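Local atomic coordinates of Hcp1 family type VI secretion system effector (Salmonella typhimurium, PDB entry 5XHH), a protein that probably assembles, like other Hcp proteins, into the hexameric rings that stack as the inner tube of the type VI secretion apparatus. Residues F6-G11 with Q81-M86; N23-L28 with L56-Y61; K71-G76 with L104-V109; L97-T102 with S130-E135. All coordinates share one frame; numbering follows the deposited sequence.

Contact 1. Residues F6-G11 with Q81-M86; sequences FLKIDG and QAILVM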
loop_
_atom_site.group_PDB
_atom_site.type_symbol
_atom_site.label_atom_id
_atom_site.label_comp_id
_atom_site.label_asym_id
_atom_site.label_seq_id
_atom_site.Cartn_x
_atom_site.Cartn_y
_atom_site.Cartn_z
ATOM N N PHE A 6 -4.279 3.478 -7.355
ATOM C CA PHE A 6 -2.979 4.117 -7.488
ATOM C C PHE A 6 -2.248 4.062 -6.157
ATOM O O PHE A 6 -2.861 4.215 -5.093
ATOM C CB PHE A 6 -3.122 5.577 -7.949
ATOM C CG PHE A 6 -3.838 5.717 -9.254
ATOM C CD1 PHE A 6 -3.187 5.460 -10.436
ATOM C CD2 PHE A 6 -5.177 6.087 -9.296
ATOM C CE1 PHE A 6 -3.847 5.582 -11.646
ATOM C CE2 PHE A 6 -5.846 6.209 -10.498
ATOM C CZ PHE A 6 -5.174 5.964 -11.675
ATOM N N LEU A 7 -0.939 3.828 -6.219
ATOM C CA LEU A 7 -0.095 3.815 -5.036
ATOM C C LEU A 7 1.072 4.761 -5.267
ATOM O O LEU A 7 1.897 4.534 -6.153
ATOM C CB LEU A 7 0.403 2.411 -4.704
ATOM C CG LEU A 7 1.252 2.345 -3.434
ATOM C CD1 LEU A 7 0.483 2.921 -2.252
ATOM C CD2 LEU A 7 1.698 0.913 -3.136
ATOM N N LYS A 8 1.121 5.822 -4.474
ATOM C CA LYS A 8 2.176 6.816 -4.526
ATOM C C LYS A 8 3.151 6.513 -3.396
ATOM O O LYS A 8 2.797 6.629 -2.222
ATOM C CB LYS A 8 1.585 8.216 -4.387
ATOM C CG LYS A 8 2.634 9.329 -4.399
ATOM C CD LYS A 8 2.096 10.613 -3.787
ATOM C CE LYS A 8 3.063 11.768 -4.029
ATOM N NZ LYS A 8 2.799 12.896 -3.118
ATOM N N ILE A 9 4.378 6.136 -3.740
ATOM C CA ILE A 9 5.404 5.822 -2.759
ATOM C C ILE A 9 6.510 6.866 -2.848
ATOM O O ILE A 9 7.089 7.071 -3.921
ATOM C CB ILE A 9 5.977 4.411 -2.971
ATOM C CG1 ILE A 9 4.861 3.360 -2.925
ATOM C CG2 ILE A 9 7.027 4.121 -1.907
ATOM C CD1 ILE A 9 5.359 1.956 -3.181
ATOM N N ASP A 10 6.811 7.516 -1.721
ATOM C CA ASP A 10 7.908 8.480 -1.689
ATOM C C ASP A 10 9.193 7.825 -2.184
ATOM O O ASP A 10 9.569 6.743 -1.725
ATOM C CB ASP A 10 8.119 9.018 -0.273
ATOM C CG ASP A 10 7.075 10.030 0.147
ATOM O OD1 ASP A 10 6.278 10.476 -0.699
ATOM O OD2 ASP A 10 7.082 10.408 1.335
ATOM N N GLY A 11 9.854 8.472 -3.138
ATOM C CA GLY A 11 11.097 7.962 -3.672
ATOM C C GLY A 11 10.981 6.756 -4.582
ATOM O O GLY A 11 12.000 6.312 -5.119
ATOM N N GLN A 81 6.182 8.239 3.518
ATOM C CA GLN A 81 4.754 7.985 3.381
ATOM C C GLN A 81 4.444 7.322 2.043
ATOM O O GLN A 81 5.270 7.292 1.123
ATOM C CB GLN A 81 3.922 9.273 3.564
ATOM C CG GLN A 81 3.756 10.126 2.335
ATOM C CD GLN A 81 2.631 11.163 2.454
ATOM O OE1 GLN A 81 2.217 11.723 1.454
ATOM N NE2 GLN A 81 2.151 11.424 3.672
ATOM N N ALA A 82 3.232 6.770 1.969
ATOM C CA ALA A 82 2.681 6.186 0.758
ATOM C C ALA A 82 1.180 6.419 0.775
ATOM O O ALA A 82 0.564 6.366 1.832
ATOM C CB ALA A 82 2.975 4.679 0.657
ATOM N N ILE A 83 0.595 6.667 -0.389
ATOM C CA ILE A 83 -0.818 6.999 -0.484
ATOM C C ILE A 83 -1.463 6.041 -1.465
ATOM O O ILE A 83 -1.055 5.968 -2.629
ATOM C CB ILE A 83 -1.047 8.450 -0.930
ATOM C CG1 ILE A 83 -0.346 9.417 0.024
ATOM C CG2 ILE A 83 -2.536 8.723 -0.997
ATOM C CD1 ILE A 83 -0.406 10.889 -0.416
ATOM N N LEU A 84 -2.467 5.312 -1.001
ATOM C CA LEU A 84 -3.199 4.363 -1.819
ATOM C C LEU A 84 -4.577 4.955 -2.057
ATOM O O LEU A 84 -5.289 5.269 -1.104
ATOM C CB LEU A 84 -3.275 2.999 -1.125
ATOM C CG LEU A 84 -3.710 1.776 -1.937
ATOM C CD1 LEU A 84 -3.629 0.510 -1.079
ATOM C CD2 LEU A 84 -5.121 1.937 -2.466
ATOM N N VAL A 85 -4.953 5.091 -3.323
ATOM C CA VAL A 85 -6.217 5.695 -3.709
ATOM C C VAL A 85 -6.972 4.724 -4.611
ATOM O O VAL A 85 -6.382 4.112 -5.504
ATOM C CB VAL A 85 -5.985 7.040 -4.421
ATOM C CG1 VAL A 85 -7.163 7.381 -5.275
ATOM C CG2 VAL A 85 -5.683 8.150 -3.389
ATOM N N MET A 86 -8.274 4.584 -4.376
ATOM C CA MET A 86 -9.135 3.751 -5.199
ATOM C C MET A 86 -10.343 4.557 -5.644
ATOM O O MET A 86 -10.977 5.252 -4.825
ATOM C CB MET A 86 -9.570 2.500 -4.432
ATOM C CG MET A 86 -10.291 1.455 -5.250
ATOM S SD MET A 86 -10.237 -0.127 -4.369
ATOM C CE MET A 86 -11.244 -1.139 -5.465
HETATM O O HOH W 1 4.227 12.992 -0.780
#

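Contact 2. Residues N23-L28 with L56-Y61; sequences NEIEVL and LDFDHY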
loop_
_atom_site.group_PDB
_atom_site.type_symbol
_atom_site.label_atom_id
_atom_site.label_comp_id
_atom_site.label_asym_id
_atom_site.label_seq_id
_atom_site.Cartn_x
_atom_site.Cartn_y
_atom_site.Cartn_z
ATOM N N ASN A 23 3.053 8.980 -12.796
ATOM C CA ASN A 23 4.236 8.349 -12.211
ATOM C C ASN A 23 3.967 7.723 -10.840
ATOM O O ASN A 23 4.889 7.526 -10.045
ATOM C CB ASN A 23 5.390 9.342 -12.138
ATOM C CG ASN A 23 5.704 9.917 -13.495
ATOM O OD1 ASN A 23 6.092 9.190 -14.408
ATOM N ND2 ASN A 23 5.481 11.206 -13.654
ATOM N N GLU A 24 2.720 7.389 -10.556
ATOM C CA GLU A 24 2.406 6.519 -9.434
ATOM C C GLU A 24 2.291 5.090 -9.935
ATOM O O GLU A 24 2.299 4.830 -11.140
ATOM C CB GLU A 24 1.125 6.979 -8.744
ATOM C CG GLU A 24 1.251 8.398 -8.247
ATOM C CD GLU A 24 0.013 8.899 -7.522
ATOM O OE1 GLU A 24 -0.073 10.124 -7.304
ATOM O OE2 GLU A 24 -0.867 8.086 -7.180
ATOM N N ILE A 25 2.212 4.150 -8.997
ATOM C CA ILE A 25 2.101 2.735 -9.336
ATOM C C ILE A 25 0.638 2.374 -9.540
ATOM O O ILE A 25 -0.202 2.624 -8.665
ATOM C CB ILE A 25 2.707 1.852 -8.243
ATOM C CG1 ILE A 25 4.187 2.132 -8.078
ATOM C CG2 ILE A 25 2.479 0.381 -8.585
ATOM C CD1 ILE A 25 4.729 1.625 -6.746
ATOM N N GLU A 26 0.343 1.741 -10.670
ATOM C CA GLU A 26 -0.995 1.233 -10.922
ATOM C C GLU A 26 -1.118 -0.144 -10.277
ATOM O O GLU A 26 -0.341 -1.056 -10.577
ATOM C CB GLU A 26 -1.272 1.183 -12.425
ATOM C CG GLU A 26 -1.338 2.582 -13.058
ATOM C CD GLU A 26 -1.742 2.567 -14.521
ATOM O OE1 GLU A 26 -1.904 1.469 -15.085
ATOM O OE2 GLU A 26 -1.906 3.657 -15.106
ATOM N N VAL A 27 -2.087 -0.288 -9.385
ATOM C CA VAL A 27 -2.188 -1.454 -8.523
ATOM C C VAL A 27 -3.273 -2.375 -9.049
ATOM O O VAL A 27 -4.392 -1.932 -9.321
ATOM C CB VAL A 27 -2.482 -1.037 -7.073
ATOM C CG1 VAL A 27 -2.944 -2.247 -6.250
ATOM C CG2 VAL A 27 -1.255 -0.372 -6.467
ATOM N N LEU A 28 -2.951 -3.660 -9.162
ATOM C CA LEU A 28 -3.934 -4.657 -9.568
ATOM C C LEU A 28 -4.851 -5.063 -8.412
ATOM O O LEU A 28 -6.058 -5.205 -8.610
ATOM C CB LEU A 28 -3.223 -5.878 -10.152
ATOM C CG LEU A 28 -2.351 -5.555 -11.386
ATOM C CD1 LEU A 28 -1.351 -6.646 -11.642
ATOM C CD2 LEU A 28 -3.234 -5.300 -12.632
ATOM N N LEU A 56 0.879 -4.055 4.302
ATOM C CA LEU A 56 0.149 -3.856 3.062
ATOM C C LEU A 56 0.678 -4.833 2.016
ATOM O O LEU A 56 1.863 -4.793 1.671
ATOM C CB LEU A 56 0.312 -2.418 2.580
ATOM C CG LEU A 56 -0.293 -2.172 1.192
ATOM C CD1 LEU A 56 -1.836 -2.342 1.195
ATOM C CD2 LEU A 56 0.097 -0.805 0.695
ATOM N N ASP A 57 -0.189 -5.721 1.525
ATOM C CA ASP A 57 0.140 -6.609 0.413
ATOM C C ASP A 57 -0.501 -6.037 -0.849
ATOM O O ASP A 57 -1.706 -5.786 -0.867
ATOM C CB ASP A 57 -0.354 -8.033 0.708
ATOM C CG ASP A 57 -0.087 -9.035 -0.441
ATOM O OD1 ASP A 57 -0.422 -8.759 -1.610
ATOM O OD2 ASP A 57 0.441 -10.128 -0.165
ATOM N N PHE A 58 0.290 -5.817 -1.899
ATOM C CA PHE A 58 -0.300 -5.370 -3.155
ATOM C C PHE A 58 0.362 -6.074 -4.332
ATOM O O PHE A 58 1.462 -6.615 -4.219
ATOM C CB PHE A 58 -0.249 -3.836 -3.315
ATOM C CG PHE A 58 1.108 -3.268 -3.645
ATOM C CD1 PHE A 58 1.502 -3.102 -4.964
ATOM C CD2 PHE A 58 1.952 -2.837 -2.649
ATOM C CE1 PHE A 58 2.748 -2.569 -5.278
ATOM C CE2 PHE A 58 3.197 -2.285 -2.953
ATOM C CZ PHE A 58 3.587 -2.148 -4.270
ATOM N N ASP A 59 -0.338 -6.062 -5.462
ATOM C CA ASP A 59 0.113 -6.679 -6.710
ATOM C C ASP A 59 0.203 -5.594 -7.779
ATOM O O ASP A 59 -0.663 -4.708 -7.850
ATOM C CB ASP A 59 -0.872 -7.788 -7.155
ATOM C CG ASP A 59 -0.322 -8.686 -8.273
ATOM O OD1 ASP A 59 0.902 -8.688 -8.568
ATOM O OD2 ASP A 59 -1.144 -9.411 -8.869
ATOM N N HIS A 60 1.251 -5.638 -8.598
ATOM C CA HIS A 60 1.260 -4.763 -9.761
ATOM C C HIS A 60 1.982 -5.480 -10.894
ATOM O O HIS A 60 2.677 -6.476 -10.676
ATOM C CB HIS A 60 1.916 -3.406 -9.450
ATOM C CG HIS A 60 3.398 -3.486 -9.222
ATOM N ND1 HIS A 60 4.294 -2.628 -9.827
ATOM C CD2 HIS A 60 4.140 -4.336 -8.475
ATOM C CE1 HIS A 60 5.522 -2.949 -9.461
ATOM N NE2 HIS A 60 5.455 -3.982 -8.642
ATOM N N TYR A 61 1.790 -4.986 -12.114
ATOM C CA TYR A 61 2.635 -5.445 -13.210
ATOM C C TYR A 61 4.064 -5.009 -12.940
ATOM O O TYR A 61 4.300 -3.957 -12.346
ATOM C CB TYR A 61 2.150 -4.890 -14.554
ATOM C CG TYR A 61 0.847 -5.493 -15.006
ATOM C CD1 TYR A 61 0.726 -6.860 -15.163
ATOM C CD2 TYR A 61 -0.257 -4.700 -15.276
ATOM C CE1 TYR A 61 -0.457 -7.428 -15.558
ATOM C CE2 TYR A 61 -1.464 -5.263 -15.684
ATOM C CZ TYR A 61 -1.549 -6.631 -15.817
ATOM O OH TYR A 61 -2.717 -7.230 -16.216
HETATM O O HOH W 2 0.157 -2.698 -12.587
#

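Contact 3. Residues K71-G76 with L104-V109; sequences KYCASG and LIVAVV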
loop_
_atom_site.group_PDB
_atom_site.type_symbol
_atom_site.label_atom_id
_atom_site.label_comp_id
_atom_site.label_asym_id
_atom_site.label_seq_id
_atom_site.Cartn_x
_atom_site.Cartn_y
_atom_site.Cartn_z
ATOM N N LYS A 71 15.470 -2.612 -4.478
ATOM C CA LYS A 71 16.591 -1.935 -3.832
ATOM C C LYS A 71 16.261 -1.534 -2.392
ATOM O O LYS A 71 17.046 -1.789 -1.473
ATOM C CB LYS A 71 16.992 -0.721 -4.664
ATOM C CG LYS A 71 17.615 0.419 -3.885
ATOM C CD LYS A 71 18.406 1.268 -4.835
ATOM C CE LYS A 71 18.349 2.691 -4.400
ATOM N NZ LYS A 71 16.966 3.191 -4.663
ATOM N N TYR A 72 15.083 -0.923 -2.168
ATOM C CA TYR A 72 14.677 -0.558 -0.809
ATOM C C TYR A 72 14.526 -1.783 0.074
ATOM O O TYR A 72 14.806 -1.725 1.274
ATOM C CB TYR A 72 13.359 0.205 -0.820
ATOM C CG TYR A 72 13.468 1.695 -0.986
ATOM C CD1 TYR A 72 13.975 2.262 -2.153
ATOM C CD2 TYR A 72 13.022 2.546 0.018
ATOM C CE1 TYR A 72 14.042 3.639 -2.297
ATOM C CE2 TYR A 72 13.080 3.911 -0.125
ATOM C CZ TYR A 72 13.590 4.451 -1.279
ATOM O OH TYR A 72 13.645 5.812 -1.424
ATOM N N CYS A 73 14.053 -2.896 -0.497
ATOM C CA CYS A 73 13.882 -4.107 0.293
ATOM C C CYS A 73 15.230 -4.633 0.765
ATOM O O CYS A 73 15.392 -5.011 1.931
ATOM C CB CYS A 73 13.150 -5.167 -0.526
ATOM S SG CYS A 73 12.757 -6.680 0.403
ATOM N N ALA A 74 16.204 -4.688 -0.147
ATOM C CA ALA A 74 17.526 -5.177 0.222
ATOM C C ALA A 74 18.210 -4.235 1.206
ATOM O O ALA A 74 18.919 -4.689 2.106
ATOM C CB ALA A 74 18.389 -5.367 -1.025
ATOM N N SER A 75 18.008 -2.931 1.068
ATOM C CA SER A 75 18.681 -2.003 1.972
ATOM C C SER A 75 17.904 -1.705 3.256
ATOM O O SER A 75 18.517 -1.283 4.242
ATOM C CB SER A 75 18.962 -0.682 1.257
ATOM O OG SER A 75 17.753 0.038 1.105
ATOM N N GLY A 76 16.587 -1.904 3.277
ATOM C CA GLY A 76 15.799 -1.531 4.441
ATOM C C GLY A 76 15.556 -0.048 4.609
ATOM O O GLY A 76 15.168 0.390 5.699
ATOM N N LEU A 104 7.270 3.405 6.377
ATOM C CA LEU A 104 7.159 2.107 5.741
ATOM C C LEU A 104 8.535 1.531 5.439
ATOM O O LEU A 104 9.509 2.265 5.242
ATOM C CB LEU A 104 6.346 2.196 4.442
ATOM C CG LEU A 104 4.918 2.740 4.559
ATOM C CD1 LEU A 104 4.852 4.279 4.332
ATOM C CD2 LEU A 104 3.955 1.988 3.622
ATOM N N ILE A 105 8.588 0.199 5.411
ATOM C CA ILE A 105 9.722 -0.570 4.916
ATOM C C ILE A 105 9.194 -1.561 3.885
ATOM O O ILE A 105 8.094 -2.106 4.045
ATOM C CB ILE A 105 10.446 -1.308 6.064
ATOM C CG1 ILE A 105 11.106 -0.309 7.022
ATOM C CG2 ILE A 105 11.514 -2.240 5.531
ATOM C CD1 ILE A 105 11.703 -0.979 8.243
ATOM N N VAL A 106 9.967 -1.794 2.826
ATOM C CA VAL A 106 9.621 -2.827 1.850
ATOM C C VAL A 106 10.044 -4.171 2.427
ATOM O O VAL A 106 11.238 -4.450 2.548
ATOM C CB VAL A 106 10.281 -2.576 0.493
ATOM C CG1 VAL A 106 9.775 -3.599 -0.526
ATOM C CG2 VAL A 106 9.980 -1.156 0.011
ATOM N N ALA A 107 9.069 -5.013 2.778
ATOM C CA ALA A 107 9.410 -6.253 3.461
ATOM C C ALA A 107 9.530 -7.436 2.511
ATOM O O ALA A 107 10.303 -8.360 2.794
ATOM C CB ALA A 107 8.371 -6.583 4.541
ATOM N N VAL A 108 8.772 -7.437 1.412
ATOM C CA VAL A 108 8.774 -8.559 0.467
ATOM C C VAL A 108 8.641 -8.019 -0.946
ATOM O O VAL A 108 7.794 -7.155 -1.202
ATOM C CB VAL A 108 7.627 -9.569 0.722
ATOM C CG1 VAL A 108 7.602 -10.623 -0.373
ATOM C CG2 VAL A 108 7.761 -10.240 2.071
ATOM N N VAL A 109 9.457 -8.536 -1.871
ATOM C CA VAL A 109 9.274 -8.292 -3.297
ATOM C C VAL A 109 9.339 -9.634 -4.022
ATOM O O VAL A 109 10.336 -10.355 -3.921
ATOM C CB VAL A 109 10.310 -7.302 -3.872
ATOM C CG1 VAL A 109 9.942 -6.933 -5.299
ATOM C CG2 VAL A 109 10.366 -6.029 -3.025
HETATM O O HOH W 3 12.585 -0.598 2.672
#

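Contact 4. Residues L97-T102 with S130-E135; sequences LKYTFT and STVKQE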
loop_
_atom_site.group_PDB
_atom_site.type_symbol
_atom_site.label_atom_id
_atom_site.label_comp_id
_atom_site.label_asym_id
_atom_site.label_seq_id
_atom_site.Cartn_x
_atom_site.Cartn_y
_atom_site.Cartn_z
ATOM N N LEU A 97 -11.937 6.388 -2.019
ATOM C CA LEU A 97 -11.231 5.728 -0.916
ATOM C C LEU A 97 -9.743 6.060 -0.913
ATOM O O LEU A 97 -9.080 5.949 -1.951
ATOM C CB LEU A 97 -11.442 4.203 -0.980
ATOM C CG LEU A 97 -10.769 3.304 0.071
ATOM C CD1 LEU A 97 -11.251 3.599 1.518
ATOM C CD2 LEU A 97 -10.964 1.816 -0.292
ATOM N N LYS A 98 -9.205 6.406 0.262
ATOM C CA LYS A 98 -7.785 6.750 0.373
ATOM C C LYS A 98 -7.184 6.241 1.681
ATOM O O LYS A 98 -7.760 6.432 2.751
ATOM C CB LYS A 98 -7.597 8.269 0.257
ATOM C CG LYS A 98 -6.178 8.769 0.461
ATOM C CD LYS A 98 -6.039 10.227 -0.070
ATOM C CE LYS A 98 -4.894 10.967 0.597
ATOM N NZ LYS A 98 -4.510 12.300 -0.025
ATOM N N TYR A 99 -6.034 5.577 1.597
ATOM C CA TYR A 99 -5.236 5.234 2.767
ATOM C C TYR A 99 -3.906 5.967 2.679
ATOM O O TYR A 99 -3.217 5.892 1.654
ATOM C CB TYR A 99 -4.962 3.727 2.877
ATOM C CG TYR A 99 -6.180 2.838 2.875
ATOM C CD1 TYR A 99 -6.938 2.656 4.023
ATOM C CD2 TYR A 99 -6.551 2.153 1.733
ATOM C CE1 TYR A 99 -8.063 1.821 4.021
ATOM C CE2 TYR A 99 -7.663 1.334 1.715
ATOM C CZ TYR A 99 -8.411 1.172 2.865
ATOM O OH TYR A 99 -9.495 0.352 2.830
ATOM N N THR A 100 -3.532 6.638 3.752
ATOM C CA THR A 100 -2.240 7.310 3.863
ATOM C C THR A 100 -1.444 6.567 4.927
ATOM O O THR A 100 -1.824 6.563 6.101
ATOM C CB THR A 100 -2.416 8.789 4.217
ATOM O OG1 THR A 100 -3.155 9.430 3.173
ATOM C CG2 THR A 100 -1.081 9.463 4.348
ATOM N N PHE A 101 -0.376 5.907 4.506
ATOM C CA PHE A 101 0.500 5.154 5.390
ATOM C C PHE A 101 1.760 5.975 5.629
ATOM O O PHE A 101 2.201 6.725 4.752
ATOM C CB PHE A 101 0.905 3.799 4.792
ATOM C CG PHE A 101 -0.239 2.964 4.278
ATOM C CD1 PHE A 101 -0.673 3.084 2.967
ATOM C CD2 PHE A 101 -0.834 2.010 5.085
ATOM C CE1 PHE A 101 -1.715 2.282 2.481
ATOM C CE2 PHE A 101 -1.863 1.218 4.617
ATOM C CZ PHE A 101 -2.308 1.350 3.318
ATOM N N THR A 102 2.349 5.823 6.816
ATOM C CA THR A 102 3.633 6.464 7.064
ATOM C C THR A 102 4.624 5.473 7.649
ATOM O O THR A 102 4.243 4.470 8.255
ATOM C CB THR A 102 3.532 7.660 8.028
ATOM O OG1 THR A 102 3.256 7.182 9.345
ATOM C CG2 THR A 102 2.471 8.642 7.584
ATOM N N SER A 130 3.849 1.715 10.078
ATOM C CA SER A 130 3.509 1.876 11.479
ATOM C C SER A 130 2.253 2.702 11.711
ATOM O O SER A 130 1.664 2.585 12.785
ATOM C CB SER A 130 4.691 2.469 12.255
ATOM O OG SER A 130 5.286 3.506 11.533
ATOM N N THR A 131 1.806 3.510 10.742
ATOM C CA THR A 131 0.563 4.253 10.913
ATOM C C THR A 131 -0.232 4.256 9.619
ATOM O O THR A 131 0.334 4.295 8.519
ATOM C CB THR A 131 0.778 5.721 11.337
ATOM O OG1 THR A 131 0.946 6.525 10.164
ATOM C CG2 THR A 131 2.000 5.878 12.233
ATOM N N VAL A 132 -1.558 4.260 9.765
ATOM C CA VAL A 132 -2.453 4.325 8.613
ATOM C C VAL A 132 -3.606 5.254 8.939
ATOM O O VAL A 132 -4.120 5.264 10.064
ATOM C CB VAL A 132 -2.983 2.935 8.187
ATOM C CG1 VAL A 132 -3.727 2.249 9.315
ATOM C CG2 VAL A 132 -3.880 3.040 6.940
ATOM N N LYS A 133 -4.020 6.029 7.944
ATOM C CA LYS A 133 -5.182 6.896 8.085
ATOM C C LYS A 133 -6.039 6.722 6.849
ATOM O O LYS A 133 -5.554 6.902 5.728
ATOM C CB LYS A 133 -4.773 8.358 8.251
ATOM C CG LYS A 133 -5.922 9.310 8.035
ATOM C CD LYS A 133 -5.632 10.682 8.614
ATOM C CE LYS A 133 -6.486 10.935 9.857
ATOM N NZ LYS A 133 -6.448 12.359 10.333
ATOM N N GLN A 134 -7.303 6.375 7.033
ATOM C CA GLN A 134 -8.183 6.189 5.895
ATOM C C GLN A 134 -9.210 7.310 5.839
ATOM O O GLN A 134 -9.679 7.793 6.873
ATOM C CB GLN A 134 -8.853 4.804 5.931
ATOM C CG GLN A 134 -10.105 4.651 6.738
ATOM C CD GLN A 134 -10.679 3.218 6.648
ATOM O OE1 GLN A 134 -11.639 2.961 5.917
ATOM N NE2 GLN A 134 -10.095 2.304 7.398
ATOM N N GLU A 135 -9.524 7.719 4.611
ATOM C CA GLU A 135 -10.543 8.700 4.278
ATOM C C GLU A 135 -11.489 8.091 3.259
ATOM O O GLU A 135 -11.051 7.594 2.218
ATOM C CB GLU A 135 -9.917 9.974 3.693
ATOM C CG GLU A 135 -8.954 10.664 4.641
ATOM C CD GLU A 135 -8.167 11.771 3.958
ATOM O OE1 GLU A 135 -6.923 11.673 3.924
ATOM O OE2 GLU A 135 -8.798 12.718 3.439
HETATM O O HOH W 4 -11.236 0.471 4.636
HETATM O O HOH W 5 -0.928 7.641 8.490
HETATM O O HOH W 6 -5.959 8.993 3.772
#

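Contact 1. Residues F6-G11 with Q81-M86
Strands 3-9 and 79-88 are antiparallel neighbours in the larger beta sheet, and residues 6-11 and 81-86 form the end of that pairing. Phe6 with Val85 and Lys8 with Ile83 are the hydrogen-bonded pairs; Lys8 N donates to Ile83 O at 2.9 Å and 173°, and the other three N-H...O bonds are equally short. Leu7 with Leu84 and Ile9 with Ala82 are the non-hydrogen-bonded pairs and share the face opposite to Phe6 and Lys8. There Leu7, its CG anti to the backbone N (chi1 -178°), brings CD1 to 3.4 Å from Ile83 O and against Leu84 CB. Past the strand end, Asp10 N still donates to Gln81 O at 3.2 Å, nearly along the C=O axis. The carboxylate of Asp10 folds back beside its own N (chi1 -76°), and its OD2 takes a weak, bent bond from Gln81 N. Lys8 reaches out extended to the same end, where NZ donates to a water 2.7 Å away; the water in turn donates to Asp10 OD1 and Gln81 OE1. Main-chain bonds from Leu7 to Ile25 and from Leu84 to Tyr99 continue the sheet on either side, as expected of inner strands in the beta-barrel fold of Hcp proteins.

Contact 2. Residues N23-L28 with L56-Y61
Leu28 has CG anti to its carbonyl carbon (chi1 -60°), and Tyr61 is turned likewise, so that the leucine tip crosses the phenol at about a right angle. Leu28 CD1 sits 4.0 Å from the centroid of the Tyr61 ring, almost exactly on the ring normal, a CH-pi contact, while the other branch, CD2, reaches Tyr61 CE2 at 3.5 Å. His60, by contrast, holds CG in the crowded position between N and carbonyl carbon (chi1 70°), and Ile25 CG2 approaches its ND1 obliquely at 3.7 Å. The touching parts, 25-28 and 58-61, run at 99° to each other, so this is not a strand pairing but a crossing where strand 25-26, outermost in the larger sheet within the chain, meets strand 51-61 of the smaller sheet in the Hcp barrel. Its one direct hydrogen bond, Leu28 N to Asp59 O, is 2.8 Å long, with the donor standing above the carbonyl plane. A water extends the polar link, donating to Glu26 O at 2.6 Å and accepting from Tyr61 N. Deeper in, Val27 CG2 meets Phe58 CD1 at 4.2 Å. The His60 imidazole is fixed at both nitrogens, ND1 by Asp63 and NE2 by Glu123, and Asp59 OD2 forms a salt bridge with Arg122.

Contact 3. Residues K71-G76 with L104-V109
Cys73 and Val106 form the centre of the contact, their CA atoms 4.7 Å apart. With SG anti to the backbone N (chi1 -175°), Cys73 lays its sulfur over the strand backbone, 3.4 Å from Val106 O, while its CB touches Val106 CG1 at 3.7 Å. The two methyls of Val106 divide the helix between them: CG1 goes to Cys73, and CG2 meets Tyr72 CB, also at 3.7 Å. Further along the strand, Val109 brings CG2 to within 3.8 Å of Cys73 CB, so this one cysteine CB lies against two valines. The elements are helix 66-75, the short helix of the Hcp fold, and strand 104-113, which is an outer strand of the smaller sheet within the chain; the axes of 71-75 and 104-109 cross at -98° and approach to 7.0 Å. Between Val106 and Val109 the strand carries a classic beta bulge, Ala107 and Val108 both facing Glu126. Polar linkage comes through a water that donates to Tyr72 O and accepts from Val106 N, each at 2.9 Å. Tyr72 O also takes the N-H of Gly76, the residue that leaves the helix with positive phi. Farther out, Val106 packs on Leu127 of the adjacent strand, and Ile79 touches both Tyr72 and Val106.

Contact 4. Residues L97-T102 with S130-E135
Five consecutive antiparallel pairs join strands 97-102 and 131-137, and their backbone polar groups are met in regular order. Lys98 and Glu135 exchange two N-H...O bonds, as do Thr100 and Lys133, the straightest being Thr100 N to Lys133 O (2.8 Å, 169°). Thr102 N donates to Thr131 O, and Thr102 O takes a weak bond from Ser130 N. On the face carrying Lys98, Thr100 and Thr102, the hydroxyls of Thr102 and Thr131, both in the crowded position between N and carbonyl carbon (chi1 71° and 87°), meet OG1 to OG1 at 2.5 Å; either may be the donor. Thr131 OG1 also binds a water 2.7 Å away, which donates to Thr100 O as that carbonyl's second donor. Another water bonds to Thr100 OG1 and lies in hydrogen-bonding range of Lys133 O and Glu135 OE1. On the face of Tyr99 and Phe101, a water held by Tyr99 OH at 2.5 Å donates to Gln134 OE1, and the Gln134 CB rests 3.5 Å from Tyr99 CD1. Beside them Val132 CG2 packs at 3.6 Å on Phe101 CE2. Strand 79-88 flanks the pair through Tyr99 and Phe101, strand 148-154 adjoins beyond Val132, and Trp30 and Trp32 of strand 29-36 meet the Tyr99 ring.

How the contacts relate
Contacts 1 and 4 are strand pairings within the larger sheet and share its middle: strand 79-88 of contact 1 bonds directly to strand 97-102 of contact 4, through Leu84 O to Tyr99 N and Ala82 O to Phe101 N. Contact 1 is the most buried; contact 4 is partly buried and richer in water-linked hydroxyls. Contact 2 continues the same sheet, Leu7 N bonding to Ile25 O, but joins it to the smaller sheet by one direct hydrogen bond and aromatic packing. There Leu7 and Phe58 touch, as do Leu56 and Phe101 between contacts 2 and 4. Contact 3 lies farthest out and relies on apolar packing and a bridging water.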